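Local structure of periplasmic binding protein (Sulfurospirillum deleyianum, 4PAG) at residues 93-98 with 116-121; 130-135 with 147-152. The protein probably captures a solute in the periplasm, perhaps an iron chelate or corrinoid, and hands it to an ABC transporter. All coordinates share one frame; numbering follows the deposited sequence. Where two conformers were deposited one is given.

Contact 1. Residues 93-98 with 116-121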
loop_
_atom_site.group_PDB
_atom_site.type_symbol
_atom_site.label_atom_id
_atom_site.label_comp_id
_atom_site.label_asym_id
_atom_site.label_seq_id
_atom_site.Cartn_x
_atom_site.Cartn_y
_atom_site.Cartn_z
ATOM N N ILE A 93 -0.836 19.769 -5.577
ATOM C CA ILE A 93 -0.014 18.619 -5.205
ATOM C C ILE A 93 -0.658 17.977 -3.977
ATOM O O ILE A 93 -1.029 18.668 -3.035
ATOM C CB ILE A 93 1.433 19.038 -4.870
ATOM C CG1 ILE A 93 2.106 19.643 -6.106
ATOM C CG2 ILE A 93 2.242 17.848 -4.350
ATOM C CD1 ILE A 93 3.458 20.263 -5.829
ATOM N N ILE A 94 -0.818 16.662 -4.012
ATOM C CA ILE A 94 -1.349 15.919 -2.894
ATOM C C ILE A 94 -0.182 15.184 -2.247
ATOM O O ILE A 94 0.532 14.447 -2.922
ATOM C CB ILE A 94 -2.409 14.894 -3.342
ATOM C CG1 ILE A 94 -3.501 15.548 -4.205
ATOM C CG2 ILE A 94 -3.019 14.216 -2.131
ATOM C CD1 ILE A 94 -4.301 16.634 -3.515
ATOM N N THR A 95 0.011 15.386 -0.948
ATOM C CA THR A 95 1.125 14.764 -0.239
ATOM C C THR A 95 0.699 13.739 0.806
ATOM O O THR A 95 -0.466 13.668 1.213
ATOM C CB THR A 95 2.043 15.807 0.428
ATOM O OG1 THR A 95 1.434 16.320 1.617
ATOM C CG2 THR A 95 2.339 16.947 -0.517
ATOM N N TRP A 96 1.684 12.950 1.226
ATOM C CA TRP A 96 1.522 11.907 2.233
ATOM C C TRP A 96 1.773 12.508 3.626
ATOM O O TRP A 96 2.874 12.947 3.926
ATOM C CB TRP A 96 2.511 10.792 1.882
ATOM C CG TRP A 96 2.535 9.567 2.726
ATOM C CD1 TRP A 96 1.720 9.245 3.770
ATOM C CD2 TRP A 96 3.419 8.460 2.547
ATOM N NE1 TRP A 96 2.067 8.011 4.272
ATOM C CE2 TRP A 96 3.112 7.513 3.539
ATOM C CE3 TRP A 96 4.470 8.197 1.663
ATOM C CZ2 TRP A 96 3.802 6.305 3.658
ATOM C CZ3 TRP A 96 5.153 6.996 1.777
ATOM C CH2 TRP A 96 4.820 6.070 2.774
ATOM N N ASP A 97 0.725 12.561 4.449
ATOM C CA ASP A 97 0.797 13.150 5.791
ATOM C C ASP A 97 1.286 12.106 6.788
ATOM O O ASP A 97 0.479 11.396 7.392
ATOM C CB ASP A 97 -0.587 13.677 6.212
ATOM C CG ASP A 97 -0.601 14.299 7.604
ATOM O OD1 ASP A 97 0.460 14.386 8.258
ATOM O OD2 ASP A 97 -1.698 14.714 8.041
ATOM N N THR A 98 2.602 12.011 6.958
ATOM C CA THR A 98 3.186 11.064 7.917
ATOM C C THR A 98 4.428 11.718 8.547
ATOM O O THR A 98 5.175 12.425 7.847
ATOM C CB THR A 98 3.478 9.700 7.236
ATOM O OG1 THR A 98 3.777 8.694 8.221
ATOM C CG2 THR A 98 4.616 9.805 6.231
ATOM N N ALA A 116 -0.728 22.861 -2.055
ATOM C CA ALA A 116 -0.552 21.461 -1.668
ATOM C C ALA A 116 -1.417 21.052 -0.480
ATOM O O ALA A 116 -1.543 21.792 0.504
ATOM C CB ALA A 116 0.915 21.172 -1.390
ATOM N N LEU A 117 -2.018 19.870 -0.598
ATOM C CA LEU A 117 -2.823 19.277 0.458
ATOM C C LEU A 117 -2.111 18.035 0.920
ATOM O O LEU A 117 -1.293 17.482 0.188
ATOM C CB LEU A 117 -4.198 18.888 -0.073
ATOM C CG LEU A 117 -4.907 19.959 -0.908
ATOM C CD1 LEU A 117 -6.242 19.448 -1.421
ATOM C CD2 LEU A 117 -5.089 21.231 -0.102
ATOM N N LYS A 118 -2.423 17.585 2.125
ATOM C CA LYS A 118 -1.871 16.336 2.615
ATOM C C LYS A 118 -2.974 15.438 3.147
ATOM O O LYS A 118 -3.980 15.920 3.675
ATOM C CB LYS A 118 -0.787 16.593 3.668
ATOM C CG LYS A 118 -1.233 17.211 4.984
ATOM C CD LYS A 118 0.011 17.483 5.820
ATOM C CE LYS A 118 -0.281 17.633 7.299
ATOM N NZ LYS A 118 -0.614 19.029 7.659
ATOM N N VAL A 119 -2.778 14.131 2.995
ATOM C CA VAL A 119 -3.764 13.154 3.429
ATOM C C VAL A 119 -3.118 12.111 4.335
ATOM O O VAL A 119 -1.987 11.678 4.102
ATOM C CB VAL A 119 -4.471 12.480 2.230
ATOM C CG1 VAL A 119 -5.175 13.531 1.379
ATOM C CG2 VAL A 119 -3.495 11.683 1.379
ATOM N N ASN A 120 -3.850 11.731 5.375
ATOM C CA ASN A 120 -3.360 10.809 6.381
ATOM C C ASN A 120 -3.853 9.392 6.097
ATOM O O ASN A 120 -5.007 9.065 6.361
ATOM C CB ASN A 120 -3.809 11.276 7.767
ATOM C CG ASN A 120 -3.156 10.490 8.885
ATOM O OD1 ASN A 120 -2.620 9.408 8.667
ATOM N ND2 ASN A 120 -3.198 11.032 10.085
ATOM N N ILE A 121 -2.965 8.550 5.587
ATOM C CA ILE A 121 -3.346 7.204 5.139
ATOM C C ILE A 121 -2.668 6.078 5.918
ATOM O O ILE A 121 -2.748 4.913 5.525
ATOM C CB ILE A 121 -3.030 7.015 3.647
ATOM C CG1 ILE A 121 -1.582 7.423 3.351
ATOM C CG2 ILE A 121 -3.996 7.834 2.815
ATOM C CD1 ILE A 121 -1.025 6.840 2.076
HETATM O O HOH W 1 -0.394 9.055 6.454
HETATM O O HOH W 2 -4.128 15.310 6.703
#

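Contact 2. Residues 130-135 with 147-152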
loop_
_atom_site.group_PDB
_atom_site.type_symbol
_atom_site.label_atom_id
_atom_site.label_comp_id
_atom_site.label_asym_id
_atom_site.label_seq_id
_atom_site.Cartn_x
_atom_site.Cartn_y
_atom_site.Cartn_z
ATOM N N VAL A 130 -10.473 9.459 2.969
ATOM C CA VAL A 130 -9.454 10.022 2.086
ATOM C C VAL A 130 -9.913 9.957 0.627
ATOM O O VAL A 130 -9.759 10.923 -0.118
ATOM C CB VAL A 130 -8.086 9.337 2.278
ATOM C CG1 VAL A 130 -7.086 9.791 1.216
ATOM C CG2 VAL A 130 -7.547 9.646 3.670
ATOM N N PHE A 131 -10.493 8.828 0.225
ATOM C CA PHE A 131 -11.087 8.727 -1.106
ATOM C C PHE A 131 -12.164 9.798 -1.341
ATOM O O PHE A 131 -12.132 10.497 -2.356
ATOM C CB PHE A 131 -11.665 7.327 -1.348
ATOM C CG PHE A 131 -10.675 6.354 -1.911
ATOM C CD1 PHE A 131 -10.176 6.530 -3.190
ATOM C CD2 PHE A 131 -10.260 5.248 -1.176
ATOM C CE1 PHE A 131 -9.272 5.631 -3.732
ATOM C CE2 PHE A 131 -9.349 4.351 -1.707
ATOM C CZ PHE A 131 -8.859 4.538 -2.988
ATOM N N ARG A 132 -13.097 9.943 -0.407
ATOM C CA ARG A 132 -14.140 10.968 -0.545
ATOM C C ARG A 132 -13.550 12.391 -0.653
ATOM O O ARG A 132 -13.987 13.203 -1.471
ATOM C CB ARG A 132 -15.126 10.889 0.621
ATOM C CG ARG A 132 -15.925 9.599 0.626
ATOM C CD ARG A 132 -17.033 9.582 1.664
ATOM N NE ARG A 132 -17.557 8.223 1.769
ATOM C CZ ARG A 132 -17.312 7.368 2.760
ATOM N NH1 ARG A 132 -16.570 7.713 3.815
ATOM N NH2 ARG A 132 -17.841 6.153 2.706
ATOM N N TYR A 133 -12.559 12.676 0.181
ATOM C CA TYR A 133 -11.861 13.957 0.172
ATOM C C TYR A 133 -11.235 14.215 -1.190
ATOM O O TYR A 133 -11.435 15.275 -1.774
ATOM C CB TYR A 133 -10.793 13.960 1.262
ATOM C CG TYR A 133 -9.975 15.225 1.362
ATOM C CD1 TYR A 133 -10.490 16.356 1.976
ATOM C CD2 TYR A 133 -8.672 15.283 0.861
ATOM C CE1 TYR A 133 -9.738 17.513 2.085
ATOM C CE2 TYR A 133 -7.914 16.443 0.965
ATOM C CZ TYR A 133 -8.452 17.549 1.582
ATOM O OH TYR A 133 -7.717 18.712 1.705
ATOM N N LEU A 134 -10.494 13.239 -1.710
ATOM C CA LEU A 134 -9.870 13.392 -3.026
ATOM C C LEU A 134 -10.895 13.546 -4.153
ATOM O O LEU A 134 -10.649 14.270 -5.118
ATOM C CB LEU A 134 -8.899 12.242 -3.308
ATOM C CG LEU A 134 -7.625 12.272 -2.470
ATOM C CD1 LEU A 134 -6.695 11.146 -2.884
ATOM C CD2 LEU A 134 -6.915 13.616 -2.586
ATOM N N GLY A 135 -12.047 12.890 -4.020
ATOM C CA GLY A 135 -13.166 13.095 -4.940
ATOM C C GLY A 135 -13.644 14.540 -5.001
ATOM O O GLY A 135 -13.922 15.052 -6.088
ATOM N N LEU A 147 -15.519 3.869 -4.700
ATOM C CA LEU A 147 -14.323 3.247 -4.126
ATOM C C LEU A 147 -14.340 3.279 -2.606
ATOM O O LEU A 147 -14.009 2.272 -1.961
ATOM C CB LEU A 147 -13.048 3.927 -4.642
ATOM C CG LEU A 147 -12.854 3.945 -6.154
ATOM C CD1 LEU A 147 -11.506 4.563 -6.506
ATOM C CD2 LEU A 147 -12.961 2.546 -6.736
ATOM N N ALA A 148 -14.729 4.430 -2.048
ATOM C CA ALA A 148 -14.834 4.606 -0.610
ATOM C C ALA A 148 -15.825 3.632 0.012
ATOM O O ALA A 148 -15.568 3.090 1.077
ATOM C CB ALA A 148 -15.235 6.041 -0.268
ATOM N N ASN A 149 -16.952 3.406 -0.652
ATOM C CA ASN A 149 -17.967 2.505 -0.116
ATOM C C ASN A 149 -17.489 1.053 -0.037
ATOM O O ASN A 149 -17.721 0.385 0.970
ATOM C CB ASN A 149 -19.266 2.624 -0.910
ATOM C CG ASN A 149 -20.070 3.848 -0.516
ATOM O OD1 ASN A 149 -20.197 4.171 0.662
ATOM N ND2 ASN A 149 -20.600 4.547 -1.501
HETATM N N MSE A 150 -16.805 0.577 -1.075
HETATM C CA MSE A 150 -16.216 -0.778 -1.054
HETATM C C MSE A 150 -15.136 -0.857 -0.001
HETATM O O MSE A 150 -15.071 -1.828 0.760
HETATM C CB MSE A 150 -15.667 -1.230 -2.408
HETATM C CG MSE A 150 -15.155 -2.674 -2.305
HETATM SE SE MSE A 150 -14.611 -3.420 -4.048
HETATM C CE MSE A 150 -16.419 -3.891 -4.667
ATOM N N ALA A 151 -14.290 0.164 0.058
ATOM C CA ALA A 151 -13.281 0.264 1.097
ATOM C C ALA A 151 -13.918 0.137 2.485
ATOM O O ALA A 151 -13.486 -0.688 3.303
ATOM C CB ALA A 151 -12.514 1.578 0.966
ATOM N N GLN A 152 -14.961 0.927 2.740
ATOM C CA GLN A 152 -15.616 0.911 4.050
ATOM C C GLN A 152 -16.150 -0.481 4.402
ATOM O O GLN A 152 -15.941 -0.975 5.517
ATOM C CB GLN A 152 -16.760 1.941 4.100
ATOM C CG GLN A 152 -17.332 2.154 5.493
ATOM C CD GLN A 152 -16.319 2.782 6.424
ATOM O OE1 GLN A 152 -16.036 3.973 6.330
ATOM N NE2 GLN A 152 -15.749 1.980 7.313
HETATM O O HOH W 3 -17.780 5.253 4.937
#

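Contact 1. Residues 93-98 with 116-121
Ile93, Thr95 and Asp97 meet Leu117 and Val119 through a ladder of backbone hydrogen bonds that joins the two strands of a beta-alpha-beta unit, 92-96 central and 116-119 at the edge of a parallel sheet, with helix 99-112 as the crossover. Leu117 N donates to Ile93 O (2.9 Å), and Thr95 N to Leu117 O (2.7 Å). Val119 N then reaches Thr95 O (3.0 Å). The last rung, Asp97 N to Val119 O, lies past the end of strand 93-96 and approaches from above the carbonyl plane, 42° out of it. Asp97 is also the centre of an inverse gamma turn.

On one face of the sheet Ile94 places CD1 against Leu117 CD1 (4.0 Å), while its CG2 faces Val119 CG1. Helices 28-37 and 127-138 pack over this side. Trp96 CB points to the same face, and CG, anti to the backbone N (chi1 -178°), carries the ring out to Ile121. Ile121 CD1 sits over the five-membered ring of Trp96, offset toward the rim and 4.2 Å from its centroid, in a CH-pi contact. Thr98 CG2 packs on the opposite face, and Trp96 NE1 donates a hydrogen bond to Asp122 OD1.

The other face carries Ile93, whose CB meets Ala116 CB, and Thr95, whose OG1 touches Lys118 CB; helix 99-112 lies against it. Asp97 lays its carboxylate beside the Lys118 methylene chain, where Asp97 OD2 is 3.3 Å from Lys118 CE. The charged ends stay beyond salt-bridge range: Lys118 NZ turns away to Val9 O, and Asn102 ND2 donates to Asp97 OD1. A water links Asp97 OD2 to Lys118 O. Where the strands give way to loop, a second water accepts from Ile121 N (2.8 Å) and donates to both Asp97 O and Asn120 OD1, its oxygen lying in the plane of the Trp96 ring at the edge.

Contact 2. Residues 130-135 with 147-152
Phe131 and Arg132 reach across to Leu147, Ala148 and Asn149, joining two helices that run antiparallel (175°) with their axes 9.3 Å apart. The contact is mainly apolar. Leu147 CB stands over one face of the Phe131 ring, offset toward the rim, in a CH-pi contact 4.2 Å from the ring centroid. Further along, Leu147 CD1 meets Phe131 CE1 at 3.7 Å. The small Ala148 side chain serves two neighbours: its CB touches Phe131 CB at 3.9 Å and Arg132 CG at 3.7 Å.

The polar part belongs to Arg132. Its chain runs extended from CG to NE, with CG and NE both touching Ala148 CB, and carries the guanidinium over to the second helix, where Ala148 CB lies over one face of the group, toward its rim. Asn149 OD1 lies in the guanidinium plane at its edge, 3.7 Å from Arg132 NH2. The firmer partner of this charge is Glu129, which forms a salt bridge with NH1.

Helices 127-138 and 141-163, separated by a very short turn, thus form an antiparallel helical hairpin; the second is probably the long interlobe helix characteristic of the FE/B12-type periplasmic binding protein fold.

Contacts 1 and 2 follow one another along the chain, their centres 15 Å apart, and meet where helix 127-138 packs on strand 116-119. Leu117 CD1 lies 3.5 Å from Tyr133 OH, and Val119 CB lies 3.9 Å from Val130 CG1. The helix therefore works in both directions: Val130 and Tyr133 face the sheet of contact 1, whereas Phe131 and Arg132 turn to helix 141-163 in contact 2. Helix 28-37 touches both, through Ile94 and Val119 on one side and Phe131 on the other. The pocket of the bound histidine is formed by other residues, among them Asn55, Pro235 and Tyr321; none comes from the four segments.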